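Local coordinates for aldehyde dehydrogenase (Trypanosoma brucei, PDB 5NNO), which probably oxidises aldehydes with NAD+ as the electron acceptor, and binds NAD and a benzoxaborole aldehyde, at residues A[108-113]-A[459-464]. Residues are numbered along the deposited sequence; the frame is centred on the assembly and turned at random.
Sequences LDDCEL and VMRRGF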
loop_
_atom_site.group_PDB
_atom_site.type_symbol
_atom_site.label_atom_id
_atom_site.label_comp_id
_atom_site.label_asym_id
_atom_site.label_seq_id
_atom_site.Cartn_x
_atom_site.Cartn_y
_atom_site.Cartn_z
ATOM N N LEU A 108 -21.485 -7.274 18.737
ATOM C CA LEU A 108 -22.948 -7.172 18.841
ATOM C C LEU A 108 -23.576 -6.480 17.632
ATOM O O LEU A 108 -24.797 -6.525 17.450
ATOM C CB LEU A 108 -23.348 -6.419 20.112
ATOM C CG LEU A 108 -22.954 -7.112 21.413
ATOM C CD1 LEU A 108 -22.977 -6.089 22.550
ATOM C CD2 LEU A 108 -23.839 -8.327 21.689
ATOM N N ASP A 109 -22.746 -5.816 16.830
ATOM C CA ASP A 109 -23.208 -4.973 15.727
ATOM C C ASP A 109 -23.160 -5.780 14.422
ATOM O O ASP A 109 -22.767 -6.946 14.442
ATOM C CB ASP A 109 -22.337 -3.708 15.658
ATOM C CG ASP A 109 -22.329 -2.917 16.996
ATOM O OD1 ASP A 109 -23.400 -2.828 17.655
ATOM O OD2 ASP A 109 -21.269 -2.371 17.384
ATOM N N ASP A 110 -23.598 -5.174 13.314
ATOM C CA ASP A 110 -23.515 -5.784 11.976
ATOM C C ASP A 110 -22.432 -5.042 11.235
ATOM O O ASP A 110 -22.576 -3.867 10.960
ATOM C CB ASP A 110 -24.850 -5.670 11.213
ATOM C CG ASP A 110 -24.714 -5.963 9.700
ATOM O OD1 ASP A 110 -23.772 -6.676 9.289
ATOM O OD2 ASP A 110 -25.561 -5.446 8.921
ATOM N N CYS A 111 -21.355 -5.741 10.902
ATOM C CA CYS A 111 -20.177 -5.128 10.318
ATOM C C CYS A 111 -19.825 -5.748 8.971
ATOM O O CYS A 111 -20.187 -6.889 8.696
ATOM C CB CYS A 111 -19.035 -5.211 11.321
ATOM S SG CYS A 111 -19.384 -4.179 12.789
ATOM N N GLU A 112 -19.146 -4.976 8.119
ATOM C CA GLU A 112 -18.931 -5.358 6.726
ATOM C C GLU A 112 -17.736 -4.635 6.078
ATOM O O GLU A 112 -17.488 -3.450 6.336
ATOM C CB GLU A 112 -20.193 -5.043 5.926
ATOM C CG GLU A 112 -20.672 -6.134 4.996
ATOM C CD GLU A 112 -21.855 -5.678 4.145
ATOM O OE1 GLU A 112 -21.757 -4.592 3.532
ATOM O OE2 GLU A 112 -22.869 -6.408 4.076
ATOM N N LEU A 113 -17.014 -5.375 5.219
ATOM C CA LEU A 113 -15.942 -4.823 4.391
ATOM C C LEU A 113 -16.385 -4.818 2.925
ATOM O O LEU A 113 -16.467 -5.870 2.292
ATOM C CB LEU A 113 -14.674 -5.661 4.538
ATOM C CG LEU A 113 -13.791 -5.529 5.784
ATOM C CD1 LEU A 113 -14.593 -5.204 7.032
ATOM C CD2 LEU A 113 -12.936 -6.792 5.970
ATOM N N VAL A 459 -17.834 -0.736 7.037
ATOM C CA VAL A 459 -19.185 -0.273 7.240
ATOM C C VAL A 459 -19.659 -0.961 8.516
ATOM O O VAL A 459 -19.618 -2.192 8.594
ATOM C CB VAL A 459 -20.112 -0.715 6.090
ATOM C CG1 VAL A 459 -21.544 -0.221 6.341
ATOM C CG2 VAL A 459 -19.562 -0.224 4.753
ATOM N N MET A 460 -20.116 -0.156 9.492
ATOM C CA MET A 460 -20.695 -0.656 10.750
ATOM C C MET A 460 -22.144 -0.206 10.791
ATOM O O MET A 460 -22.444 0.970 10.581
ATOM C CB MET A 460 -19.915 -0.111 11.972
ATOM C CG MET A 460 -20.450 -0.554 13.340
ATOM S SD MET A 460 -19.704 0.154 14.845
ATOM C CE MET A 460 -18.290 -0.914 15.031
ATOM N N ARG A 461 -23.049 -1.135 11.085
ATOM C CA ARG A 461 -24.463 -0.798 11.283
ATOM C C ARG A 461 -24.804 -1.033 12.747
ATOM O O ARG A 461 -24.536 -2.099 13.274
ATOM C CB ARG A 461 -25.375 -1.596 10.329
ATOM C CG ARG A 461 -24.930 -1.520 8.854
ATOM C CD ARG A 461 -26.046 -1.719 7.834
ATOM N NE ARG A 461 -25.521 -1.621 6.461
ATOM C CZ ARG A 461 -24.924 -2.626 5.776
ATOM N NH1 ARG A 461 -24.771 -3.859 6.290
ATOM N NH2 ARG A 461 -24.457 -2.408 4.544
ATOM N N ARG A 462 -25.353 0.003 13.398
ATOM C CA ARG A 462 -25.892 -0.082 14.754
ATOM C C ARG A 462 -27.362 0.280 14.767
ATOM O O ARG A 462 -27.863 0.921 13.838
ATOM C CB ARG A 462 -25.179 0.881 15.691
ATOM C CG ARG A 462 -23.674 0.718 15.717
ATOM C CD ARG A 462 -23.025 1.339 16.936
ATOM N NE ARG A 462 -23.879 1.279 18.138
ATOM C CZ ARG A 462 -23.717 0.473 19.184
ATOM N NH1 ARG A 462 -22.711 -0.386 19.251
ATOM N NH2 ARG A 462 -24.583 0.511 20.183
ATOM N N GLY A 463 -28.033 -0.133 15.841
ATOM C CA GLY A 463 -29.425 0.237 16.124
ATOM C C GLY A 463 -29.454 1.380 17.113
ATOM O O GLY A 463 -28.404 1.854 17.549
ATOM N N PHE A 464 -30.651 1.806 17.498
ATOM C CA PHE A 464 -30.803 2.903 18.482
ATOM C C PHE A 464 -30.988 2.442 19.940
ATOM O O PHE A 464 -31.161 3.278 20.818
ATOM C CB PHE A 464 -31.944 3.840 18.064
ATOM C CG PHE A 464 -31.593 4.754 16.906
ATOM C CD1 PHE A 464 -30.644 5.766 17.063
ATOM C CD2 PHE A 464 -32.228 4.625 15.664
ATOM C CE1 PHE A 464 -30.336 6.618 16.013
ATOM C CE2 PHE A 464 -31.912 5.472 14.615
ATOM C CZ PHE A 464 -30.969 6.471 14.790
#
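Arg461 extends across the sheet face to two acidic side chains of the partner strand, Asp110 and Glu112. Extended from CG to NE, its chain runs alongside Asp110 and points the same way, and NH1 donates a hydrogen bond within a salt bridge to Asp110 OD2 (3.2 Å); the oxygen lies in the guanidinium plane, whereas the nitrogen sits above the carboxylate plane. The Glu112 carboxylate stands nearly perpendicular to the guanidinium, 85° between planes, and its OE1 makes a long salt bridge of 3.6 Å to Arg461 NH2. Val459 CG1 lies over one face of the guanidinium, offset toward its rim. Asp110 OD1 also forms a salt bridge with Lys99, and Glu112 OE1 is hydrogen-bonded to Gln114 NE2. Beneath this network the strands pair antiparallel, with Arg461 N bonded to Asp110 O at 2.8 Å and Val459 N to Glu112 O at 2.8 Å. This is the protruding oligomerisation sheet of the aldehyde dehydrogenase fold, and strand 454-461 continues it by parallel pairing with a strand of the second subunit. On the other face, Cys111 SG packs against Met460 CG at 3.8 Å. Past the strand, Arg462 bends at chi3 (33°), bringing NH1 3.0 Å from Asp109 OD1 in a salt bridge, with the carboxylate and guanidinium planes 77° apart; Arg462 NH2 is hydrogen-bonded to Ser467 OG.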